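Local coordinates for tyrosinase (Burkholderia thailandensis, PDB 5ZRD), which uses a pair of copper ions to hydroxylate monophenols and oxidise the resulting catechols, as expected of a tyrosinase, at residues L149-L158 with E170-R179; D324-Q333 with F398-A408. All blocks are in the same frame, centred on the assembly; numbering follows the deposited sequence.

Interaction 1 of 2, residues L149-L158 with E170-R179; sequences LRSFVLPVAL and EKPKGYVTVR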
loop_
_atom_site.group_PDB
_atom_site.type_symbol
_atom_site.label_atom_id
_atom_site.label_comp_id
_atom_site.label_asym_id
_atom_site.label_seq_id
_atom_site.Cartn_x
_atom_site.Cartn_y
_atom_site.Cartn_z
ATOM N N LEU A 149 19.854 22.166 -33.237
ATOM C CA LEU A 149 18.392 22.383 -33.203
ATOM C C LEU A 149 17.615 21.235 -33.883
ATOM O O LEU A 149 16.411 21.133 -33.641
ATOM C CB LEU A 149 18.070 23.710 -33.901
ATOM C CG LEU A 149 18.935 24.911 -33.519
ATOM C CD1 LEU A 149 18.488 26.166 -34.299
ATOM C CD2 LEU A 149 18.857 25.143 -32.029
ATOM N N ARG A 150 18.258 20.381 -34.703
ATOM C CA ARG A 150 17.534 19.329 -35.408
ATOM C C ARG A 150 17.158 18.183 -34.465
ATOM O O ARG A 150 16.184 17.499 -34.719
ATOM C CB ARG A 150 18.292 18.783 -36.621
ATOM C CG ARG A 150 19.590 18.033 -36.359
ATOM C CD ARG A 150 19.771 16.928 -37.402
ATOM N NE ARG A 150 19.045 17.161 -38.663
ATOM C CZ ARG A 150 18.571 16.214 -39.485
ATOM N NH1 ARG A 150 18.500 14.956 -39.086
ATOM N NH2 ARG A 150 18.193 16.530 -40.716
ATOM N N SER A 151 17.883 17.995 -33.375
ATOM C CA SER A 151 17.649 16.845 -32.529
ATOM C C SER A 151 18.615 16.937 -31.361
ATOM O O SER A 151 19.481 17.835 -31.292
ATOM C CB SER A 151 17.833 15.556 -33.270
ATOM O OG SER A 151 19.134 15.547 -33.849
ATOM N N PHE A 152 18.477 16.015 -30.449
ATOM C CA PHE A 152 19.375 16.021 -29.291
ATOM C C PHE A 152 19.627 14.577 -28.885
ATOM O O PHE A 152 18.740 13.747 -28.956
ATOM C CB PHE A 152 18.776 16.851 -28.163
ATOM C CG PHE A 152 19.455 16.761 -26.820
ATOM C CD1 PHE A 152 20.686 17.364 -26.608
ATOM C CD2 PHE A 152 18.817 16.160 -25.748
ATOM C CE1 PHE A 152 21.287 17.333 -25.365
ATOM C CE2 PHE A 152 19.412 16.147 -24.499
ATOM C CZ PHE A 152 20.646 16.725 -24.309
ATOM N N VAL A 153 20.881 14.324 -28.570
ATOM C CA VAL A 153 21.393 13.028 -28.201
ATOM C C VAL A 153 21.459 13.044 -26.675
ATOM O O VAL A 153 22.013 13.962 -26.086
ATOM C CB VAL A 153 22.795 12.787 -28.821
ATOM C CG1 VAL A 153 23.360 11.425 -28.458
ATOM C CG2 VAL A 153 22.810 12.959 -30.342
ATOM N N LEU A 154 20.922 12.036 -26.038
ATOM C CA LEU A 154 20.864 12.016 -24.607
ATOM C C LEU A 154 22.266 11.716 -24.052
ATOM O O LEU A 154 22.881 10.764 -24.485
ATOM C CB LEU A 154 19.855 10.942 -24.202
ATOM C CG LEU A 154 18.395 11.226 -24.564
ATOM C CD1 LEU A 154 17.501 10.073 -24.135
ATOM C CD2 LEU A 154 17.928 12.519 -23.922
ATOM N N PRO A 155 22.770 12.534 -23.101
ATOM C CA PRO A 155 24.096 12.270 -22.480
ATOM C C PRO A 155 24.109 11.110 -21.469
ATOM O O PRO A 155 25.155 10.512 -21.233
ATOM C CB PRO A 155 24.426 13.570 -21.731
ATOM C CG PRO A 155 23.069 14.120 -21.371
ATOM C CD PRO A 155 22.240 13.823 -22.604
ATOM N N VAL A 156 22.962 10.866 -20.836
ATOM C CA VAL A 156 22.736 9.745 -19.956
ATOM C C VAL A 156 21.381 9.173 -20.333
ATOM O O VAL A 156 20.633 9.805 -21.079
ATOM C CB VAL A 156 22.734 10.137 -18.470
ATOM C CG1 VAL A 156 24.093 10.644 -18.023
ATOM C CG2 VAL A 156 21.662 11.162 -18.175
ATOM N N ALA A 157 21.083 8.015 -19.771
ATOM C CA ALA A 157 19.858 7.323 -20.091
ATOM C C ALA A 157 18.711 7.903 -19.260
ATOM O O ALA A 157 18.889 8.363 -18.167
ATOM C CB ALA A 157 20.008 5.839 -19.844
ATOM N N LEU A 158 17.544 7.880 -19.849
ATOM C CA LEU A 158 16.322 7.999 -19.127
ATOM C C LEU A 158 15.993 6.600 -18.644
ATOM O O LEU A 158 15.609 5.760 -19.439
ATOM C CB LEU A 158 15.218 8.495 -20.060
ATOM C CG LEU A 158 15.338 9.950 -20.493
ATOM C CD1 LEU A 158 14.317 10.263 -21.570
ATOM C CD2 LEU A 158 15.156 10.869 -19.297
ATOM N N GLU A 170 11.554 4.357 -20.897
ATOM C CA GLU A 170 13.033 4.314 -20.799
ATOM C C GLU A 170 13.651 4.472 -22.174
ATOM O O GLU A 170 13.091 3.972 -23.179
ATOM C CB GLU A 170 13.483 3.023 -20.114
ATOM C CG GLU A 170 12.995 2.956 -18.675
ATOM C CD GLU A 170 13.627 1.859 -17.865
ATOM O OE1 GLU A 170 13.872 2.072 -16.666
ATOM O OE2 GLU A 170 13.836 0.801 -18.451
ATOM N N LYS A 171 14.786 5.181 -22.183
ATOM C CA LYS A 171 15.518 5.462 -23.389
ATOM C C LYS A 171 17.008 5.486 -23.066
ATOM O O LYS A 171 17.421 6.170 -22.118
ATOM C CB LYS A 171 14.986 6.769 -23.989
ATOM C CG LYS A 171 13.861 6.558 -24.987
ATOM C CD LYS A 171 12.796 7.611 -25.075
ATOM C CE LYS A 171 12.786 8.317 -26.403
ATOM N NZ LYS A 171 11.441 8.408 -27.024
ATOM N N PRO A 172 17.823 4.742 -23.855
ATOM C CA PRO A 172 19.232 4.590 -23.496
ATOM C C PRO A 172 20.080 5.848 -23.714
ATOM O O PRO A 172 19.716 6.735 -24.518
ATOM C CB PRO A 172 19.766 3.543 -24.486
ATOM C CG PRO A 172 18.971 3.802 -25.747
ATOM C CD PRO A 172 17.596 4.113 -25.184
ATOM N N LYS A 173 21.237 5.861 -23.056
ATOM C CA LYS A 173 22.283 6.822 -23.367
ATOM C C LYS A 173 22.577 6.783 -24.862
ATOM O O LYS A 173 22.610 5.705 -25.435
ATOM C CB LYS A 173 23.587 6.473 -22.663
ATOM C CG LYS A 173 24.735 7.431 -22.937
ATOM C CD LYS A 173 25.925 7.139 -22.070
ATOM C CE LYS A 173 27.085 8.064 -22.337
ATOM N NZ LYS A 173 28.053 7.980 -21.223
ATOM N N GLY A 174 22.745 7.937 -25.479
ATOM C CA GLY A 174 22.950 7.997 -26.948
ATOM C C GLY A 174 21.665 8.018 -27.768
ATOM O O GLY A 174 21.701 8.152 -28.952
ATOM N N TYR A 175 20.507 7.899 -27.163
ATOM C CA TYR A 175 19.271 8.002 -27.919
ATOM C C TYR A 175 19.186 9.375 -28.605
ATOM O O TYR A 175 19.506 10.368 -27.972
ATOM C CB TYR A 175 18.077 7.814 -26.980
ATOM C CG TYR A 175 16.783 8.130 -27.672
ATOM C CD1 TYR A 175 16.239 7.239 -28.588
ATOM C CD2 TYR A 175 16.159 9.356 -27.476
ATOM C CE1 TYR A 175 15.054 7.535 -29.240
ATOM C CE2 TYR A 175 15.006 9.690 -28.169
ATOM C CZ TYR A 175 14.456 8.774 -29.055
ATOM O OH TYR A 175 13.305 9.076 -29.711
ATOM N N VAL A 176 18.744 9.446 -29.859
ATOM C CA VAL A 176 18.604 10.745 -30.543
ATOM C C VAL A 176 17.108 11.013 -30.794
ATOM O O VAL A 176 16.332 10.129 -31.191
ATOM C CB VAL A 176 19.471 10.817 -31.825
ATOM C CG1 VAL A 176 19.387 9.553 -32.655
ATOM C CG2 VAL A 176 19.181 12.007 -32.725
ATOM N N THR A 177 16.680 12.257 -30.560
ATOM C CA THR A 177 15.269 12.553 -30.633
ATOM C C THR A 177 14.875 12.433 -32.090
ATOM O O THR A 177 15.742 12.721 -32.943
ATOM C CB THR A 177 14.923 13.921 -30.042
ATOM O OG1 THR A 177 15.665 14.939 -30.705
ATOM C CG2 THR A 177 15.220 14.013 -28.560
ATOM N N VAL A 178 13.620 12.027 -32.340
ATOM C CA VAL A 178 13.102 11.976 -33.697
ATOM C C VAL A 178 11.741 12.658 -33.797
ATOM O O VAL A 178 10.995 12.705 -32.868
ATOM C CB VAL A 178 12.990 10.523 -34.208
ATOM C CG1 VAL A 178 14.348 9.856 -34.169
ATOM C CG2 VAL A 178 11.959 9.692 -33.445
ATOM N N ARG A 179 11.465 13.099 -35.012
ATOM C CA ARG A 179 10.244 13.699 -35.452
ATOM C C ARG A 179 9.620 12.795 -36.513
ATOM O O ARG A 179 10.271 11.870 -37.021
ATOM C CB ARG A 179 10.556 15.072 -36.051
ATOM C CG ARG A 179 11.056 16.090 -35.026
ATOM C CD ARG A 179 11.791 17.246 -35.671
ATOM N NE ARG A 179 12.415 18.103 -34.655
ATOM C CZ ARG A 179 13.295 19.035 -34.947
ATOM N NH1 ARG A 179 13.474 19.363 -36.215
ATOM N NH2 ARG A 179 14.010 19.618 -33.995
HETATM O O HOH W 1 14.429 15.484 -32.908
#

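Interaction 2 of 2, residues D324-Q333 with F398-A408; sequences DRMFWVWQKQ and FTYGPGSLDDA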
loop_
_atom_site.group_PDB
_atom_site.type_symbol
_atom_site.label_atom_id
_atom_site.label_comp_id
_atom_site.label_asym_id
_atom_site.label_seq_id
_atom_site.Cartn_x
_atom_site.Cartn_y
_atom_site.Cartn_z
ATOM N N ASP A 324 3.662 31.121 -26.600
ATOM C CA ASP A 324 3.758 32.183 -25.596
ATOM C C ASP A 324 3.454 33.509 -26.252
ATOM O O ASP A 324 2.828 34.356 -25.655
ATOM C CB ASP A 324 5.156 32.227 -24.990
ATOM C CG ASP A 324 5.225 33.072 -23.740
ATOM O OD1 ASP A 324 4.426 32.777 -22.818
ATOM O OD2 ASP A 324 6.101 33.994 -23.690
ATOM N N ARG A 325 3.897 33.675 -27.493
ATOM C CA ARG A 325 3.576 34.872 -28.250
ATOM C C ARG A 325 2.060 34.993 -28.467
ATOM O O ARG A 325 1.476 36.099 -28.356
ATOM C CB ARG A 325 4.312 34.827 -29.583
ATOM C CG ARG A 325 4.200 36.087 -30.408
ATOM C CD ARG A 325 4.874 35.889 -31.762
ATOM N NE ARG A 325 4.203 34.929 -32.627
ATOM C CZ ARG A 325 3.218 35.226 -33.459
ATOM N NH1 ARG A 325 2.819 36.481 -33.550
ATOM N NH2 ARG A 325 2.646 34.282 -34.209
ATOM N N MET A 326 1.411 33.873 -28.755
ATOM C CA MET A 326 -0.064 33.862 -28.937
ATOM C C MET A 326 -0.736 34.223 -27.603
ATOM O O MET A 326 -1.677 34.994 -27.567
ATOM C CB MET A 326 -0.547 32.497 -29.432
ATOM C CG MET A 326 -0.106 32.164 -30.850
ATOM S SD MET A 326 -1.070 33.072 -32.095
ATOM C CE MET A 326 -0.037 34.493 -32.370
ATOM N N PHE A 327 -0.240 33.676 -26.519
ATOM C CA PHE A 327 -0.721 34.054 -25.190
ATOM C C PHE A 327 -0.581 35.573 -25.002
ATOM O O PHE A 327 -1.484 36.221 -24.493
ATOM C CB PHE A 327 0.047 33.250 -24.145
ATOM C CG PHE A 327 -0.246 33.557 -22.706
ATOM C CD1 PHE A 327 -1.404 34.213 -22.312
ATOM C CD2 PHE A 327 0.656 33.190 -21.731
ATOM C CE1 PHE A 327 -1.663 34.470 -20.970
ATOM C CE2 PHE A 327 0.391 33.427 -20.381
ATOM C CZ PHE A 327 -0.783 34.045 -20.008
ATOM N N TRP A 328 0.527 36.149 -25.450
ATOM C CA TRP A 328 0.794 37.588 -25.262
ATOM C C TRP A 328 -0.113 38.429 -26.183
ATOM O O TRP A 328 -0.627 39.469 -25.766
ATOM C CB TRP A 328 2.290 37.889 -25.491
ATOM C CG TRP A 328 2.640 39.339 -25.371
ATOM C CD1 TRP A 328 3.067 40.159 -26.372
ATOM C CD2 TRP A 328 2.550 40.159 -24.190
ATOM N NE1 TRP A 328 3.243 41.430 -25.895
ATOM C CE2 TRP A 328 2.949 41.460 -24.562
ATOM C CE3 TRP A 328 2.156 39.933 -22.873
ATOM C CZ2 TRP A 328 3.003 42.514 -23.659
ATOM C CZ3 TRP A 328 2.211 40.978 -21.975
ATOM C CH2 TRP A 328 2.639 42.248 -22.363
ATOM N N VAL A 329 -0.325 37.957 -27.410
ATOM C CA VAL A 329 -1.261 38.602 -28.311
ATOM C C VAL A 329 -2.679 38.591 -27.733
ATOM O O VAL A 329 -3.356 39.570 -27.857
ATOM C CB VAL A 329 -1.274 37.952 -29.703
ATOM C CG1 VAL A 329 -2.456 38.443 -30.522
ATOM C CG2 VAL A 329 0.023 38.212 -30.446
ATOM N N TRP A 330 -3.110 37.495 -27.111
ATOM C CA TRP A 330 -4.420 37.406 -26.560
ATOM C C TRP A 330 -4.513 38.392 -25.396
ATOM O O TRP A 330 -5.558 39.003 -25.203
ATOM C CB TRP A 330 -4.749 35.972 -26.105
ATOM C CG TRP A 330 -6.048 35.846 -25.361
ATOM C CD1 TRP A 330 -7.281 35.623 -25.893
ATOM C CD2 TRP A 330 -6.247 35.981 -23.943
ATOM N NE1 TRP A 330 -8.226 35.586 -24.906
ATOM C CE2 TRP A 330 -7.618 35.796 -23.698
ATOM C CE3 TRP A 330 -5.405 36.265 -22.863
ATOM C CZ2 TRP A 330 -8.160 35.902 -22.425
ATOM C CZ3 TRP A 330 -5.933 36.328 -21.592
ATOM C CH2 TRP A 330 -7.301 36.178 -21.383
ATOM N N GLN A 331 -3.444 38.480 -24.612
ATOM C CA GLN A 331 -3.412 39.413 -23.449
ATOM C C GLN A 331 -3.597 40.831 -23.974
ATOM O O GLN A 331 -4.410 41.540 -23.447
ATOM C CB GLN A 331 -2.114 39.332 -22.665
ATOM C CG GLN A 331 -2.049 38.115 -21.763
ATOM C CD GLN A 331 -0.730 37.966 -21.035
ATOM O OE1 GLN A 331 0.223 37.398 -21.567
ATOM N NE2 GLN A 331 -0.686 38.424 -19.787
ATOM N N LYS A 332 -2.943 41.153 -25.089
ATOM C CA LYS A 332 -2.999 42.525 -25.678
ATOM C C LYS A 332 -4.380 42.808 -26.283
ATOM O O LYS A 332 -4.960 43.848 -26.007
ATOM C CB LYS A 332 -1.955 42.703 -26.785
ATOM C CG LYS A 332 -0.492 42.719 -26.347
ATOM C CD LYS A 332 0.341 43.864 -26.948
ATOM C CE LYS A 332 0.745 43.709 -28.407
ATOM N NZ LYS A 332 0.981 42.293 -28.812
ATOM N N GLN A 333 -4.880 41.888 -27.125
ATOM C CA GLN A 333 -6.134 42.079 -27.824
ATOM C C GLN A 333 -7.297 42.038 -26.823
ATOM O O GLN A 333 -8.348 42.502 -27.188
ATOM C CB GLN A 333 -6.387 41.033 -28.913
ATOM C CG GLN A 333 -5.449 41.105 -30.121
ATOM C CD GLN A 333 -5.867 40.160 -31.232
ATOM O OE1 GLN A 333 -6.886 39.488 -31.125
ATOM N NE2 GLN A 333 -5.110 40.110 -32.327
ATOM N N PHE A 398 11.142 41.332 -21.593
ATOM C CA PHE A 398 11.159 41.027 -23.047
ATOM C C PHE A 398 9.764 41.216 -23.666
ATOM O O PHE A 398 8.753 41.316 -22.983
ATOM C CB PHE A 398 11.698 39.612 -23.273
ATOM C CG PHE A 398 10.714 38.500 -23.019
ATOM C CD1 PHE A 398 9.833 38.089 -24.018
ATOM C CD2 PHE A 398 10.662 37.865 -21.798
ATOM C CE1 PHE A 398 8.915 37.072 -23.789
ATOM C CE2 PHE A 398 9.763 36.824 -21.585
ATOM C CZ PHE A 398 8.864 36.460 -22.561
ATOM N N THR A 399 9.762 41.262 -24.978
ATOM C CA THR A 399 8.581 41.426 -25.760
ATOM C C THR A 399 8.718 40.576 -27.031
ATOM O O THR A 399 9.782 39.991 -27.303
ATOM C CB THR A 399 8.389 42.891 -26.141
ATOM O OG1 THR A 399 7.025 43.088 -26.536
ATOM C CG2 THR A 399 9.337 43.321 -27.245
ATOM N N TYR A 400 7.642 40.522 -27.798
ATOM C CA TYR A 400 7.584 39.741 -29.021
ATOM C C TYR A 400 7.677 40.747 -30.150
ATOM O O TYR A 400 6.990 41.734 -30.140
ATOM C CB TYR A 400 6.346 38.823 -29.096
ATOM C CG TYR A 400 6.522 37.580 -28.255
ATOM C CD1 TYR A 400 7.349 36.556 -28.678
ATOM C CD2 TYR A 400 5.986 37.476 -26.981
ATOM C CE1 TYR A 400 7.589 35.432 -27.897
ATOM C CE2 TYR A 400 6.237 36.380 -26.172
ATOM C CZ TYR A 400 7.028 35.342 -26.640
ATOM O OH TYR A 400 7.318 34.261 -25.865
ATOM N N GLY A 401 8.584 40.492 -31.066
ATOM C CA GLY A 401 8.596 41.241 -32.273
ATOM C C GLY A 401 7.323 40.988 -33.045
ATOM O O GLY A 401 6.449 40.315 -32.573
ATOM N N PRO A 402 7.241 41.543 -34.233
ATOM C CA PRO A 402 6.093 41.369 -35.082
ATOM C C PRO A 402 6.011 39.958 -35.678
ATOM O O PRO A 402 7.033 39.384 -36.063
ATOM C CB PRO A 402 6.303 42.399 -36.214
ATOM C CG PRO A 402 7.819 42.561 -36.265
ATOM C CD PRO A 402 8.246 42.449 -34.818
ATOM N N GLY A 403 4.795 39.436 -35.780
ATOM C CA GLY A 403 4.552 38.201 -36.505
ATOM C C GLY A 403 3.085 37.996 -36.809
ATOM O O GLY A 403 2.245 38.830 -36.479
ATOM N N SER A 404 2.789 36.859 -37.416
ATOM C CA SER A 404 1.455 36.547 -37.907
ATOM C C SER A 404 0.410 36.692 -36.783
ATOM O O SER A 404 0.659 36.371 -35.611
ATOM C CB SER A 404 1.434 35.151 -38.539
ATOM O OG SER A 404 1.560 34.108 -37.580
ATOM N N LEU A 405 -0.759 37.187 -37.162
ATOM C CA LEU A 405 -1.950 37.221 -36.336
ATOM C C LEU A 405 -1.848 38.242 -35.194
ATOM O O LEU A 405 -2.686 38.186 -34.276
ATOM C CB LEU A 405 -2.233 35.829 -35.755
ATOM C CG LEU A 405 -2.370 34.687 -36.763
ATOM C CD1 LEU A 405 -2.764 33.392 -36.053
ATOM C CD2 LEU A 405 -3.379 35.019 -37.841
ATOM N N ASP A 406 -0.913 39.172 -35.211
ATOM C CA ASP A 406 -0.919 40.225 -34.162
ATOM C C ASP A 406 -2.268 41.008 -34.120
ATOM O O ASP A 406 -2.742 41.436 -33.067
ATOM C CB ASP A 406 0.223 41.212 -34.372
ATOM C CG ASP A 406 1.617 40.603 -34.131
ATOM O OD1 ASP A 406 1.769 39.591 -33.383
ATOM O OD2 ASP A 406 2.578 41.171 -34.699
ATOM N N ASP A 407 -2.891 41.179 -35.270
ATOM C CA ASP A 407 -4.003 42.105 -35.399
ATOM C C ASP A 407 -5.291 41.354 -35.774
ATOM O O ASP A 407 -5.282 40.530 -36.678
ATOM C CB ASP A 407 -3.693 43.146 -36.501
ATOM C CG ASP A 407 -2.383 43.897 -36.276
ATOM O OD1 ASP A 407 -2.090 44.281 -35.114
ATOM O OD2 ASP A 407 -1.643 44.077 -37.288
ATOM N N ALA A 408 -6.369 41.659 -35.050
ATOM C CA ALA A 408 -7.745 41.264 -35.366
ATOM C C ALA A 408 -8.174 42.037 -36.606
ATOM O O ALA A 408 -8.257 43.246 -36.524
ATOM C CB ALA A 408 -8.661 41.589 -34.199
HETATM O O HOH W 2 4.018 38.967 -32.157
HETATM O O HOH W 3 -1.636 42.579 -30.534
HETATM O O HOH W 4 -5.307 38.293 -34.802
#

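Interaction 1 of 2, residues L149-L158 with E170-R179
Arg179 reaches across to Leu149 at one end of an irregular antiparallel pairing, two loop segments of the tyrosinase central domain bonded largely through their backbones. Its NH2 donates to Leu149 O at 2.9 Å, in the plane of the guanidinium, whereas Arg150 O lies over one face of that group without a hydrogen bond. NH2 also forms a salt bridge with Asp313, and NH1 a hydrogen bond with Leu133 O.

Next along, the Thr177 hydroxyl stands where a carbonyl might. With chi1 at 57°, OG1 sits between its own N and carbonyl carbon and accepts from Phe152 N at 3.0 Å; it also meets a water bound to Arg150 O. Thr177 N donates back to Phe152 O and Leu154 N to Tyr175 O, two bonds that bracket the single bridge of Val153 with Val176. Leu154 O accepts from Gly174 N, within the type II beta turn Pro172 to Tyr175.

In that turn Lys173 holds CG anti to its backbone N (chi1 180°), and the extended chain runs along Pro155 O. Its CB lies near Ala157 N and Val156 C; Lys173 CG, CD and CE are 3.5, 3.6 and 3.3 Å from Pro155 O, with NZ farther off at 3.8 Å. At the far end, Leu158 N donates to Lys171 O, and Lys171 N returns a bond to Leu158 O at 2.9 Å.

Interaction 2 of 2, residues D324-Q333 with F398-A408
Arg325 lays its CB over the centre of the Tyr400 ring, a CH-pi contact 3.7 Å from the centroid and 14° off the ring normal, with CG also against that ring. From there CG stands anti to the backbone N (chi1 -173°) and the chain bends at chi3, carrying the guanidinium past the ring, their planes 71° apart, to the loop beyond the strand. NH1 and NH2 both grip Ser404 O end-on, at 3.0 Å for Arg325 NH1, approaching from opposite faces of the carbonyl plane. Arg325 NH1 also forms a salt bridge with Asp406 OD1 at 3.3 Å, and a water joins these two groups to Gly401 O. Asp406 OD2 accepts from Gly403 N, which ties down the start of the type II beta turn Gly403 to Asp406.

At the edge of the tyrosine, its OH donates to Asp324 OD2 at 2.5 Å, on the lone pair away from OD1, and is also hydrogen-bonded to Arg11; OD1 is paired with Arg95. Two turns beyond Arg325, Gln333 NE2 donates to Asp406 O at 2.8 Å, from well above the carbonyl plane. Helix segment 324-333 runs nearly perpendicular to strand 398-400. Helix 90-108 meets Phe327 and Phe398, helix 237-244 covers Met326 and Leu405, and strand 398-400 pairs in parallel with strand 9-11, which carries Arg11.

In the fold
The two contacts do not touch; their centres are 33 Å apart. Interaction 2 is the more buried, with 8 of 15 touching residues buried and 2 exposed, against 7 and 5 of 19 in interaction 1. Interaction 1 joins two loops close in sequence through backbone hydrogen bonds, whereas interaction 2 brings a helix to a strand and its following loop, 65 residues apart, through side chains, charge and bridging waters. They share an indirect connection: Leu149 and Arg179 touch helix 315-334, whose later part forms interaction 2. That helix carries the copper ligand His320, about 6 Å from Asp324, side chain to side chain; Arg179 lies about 10 Å from the ligand His281, measured likewise.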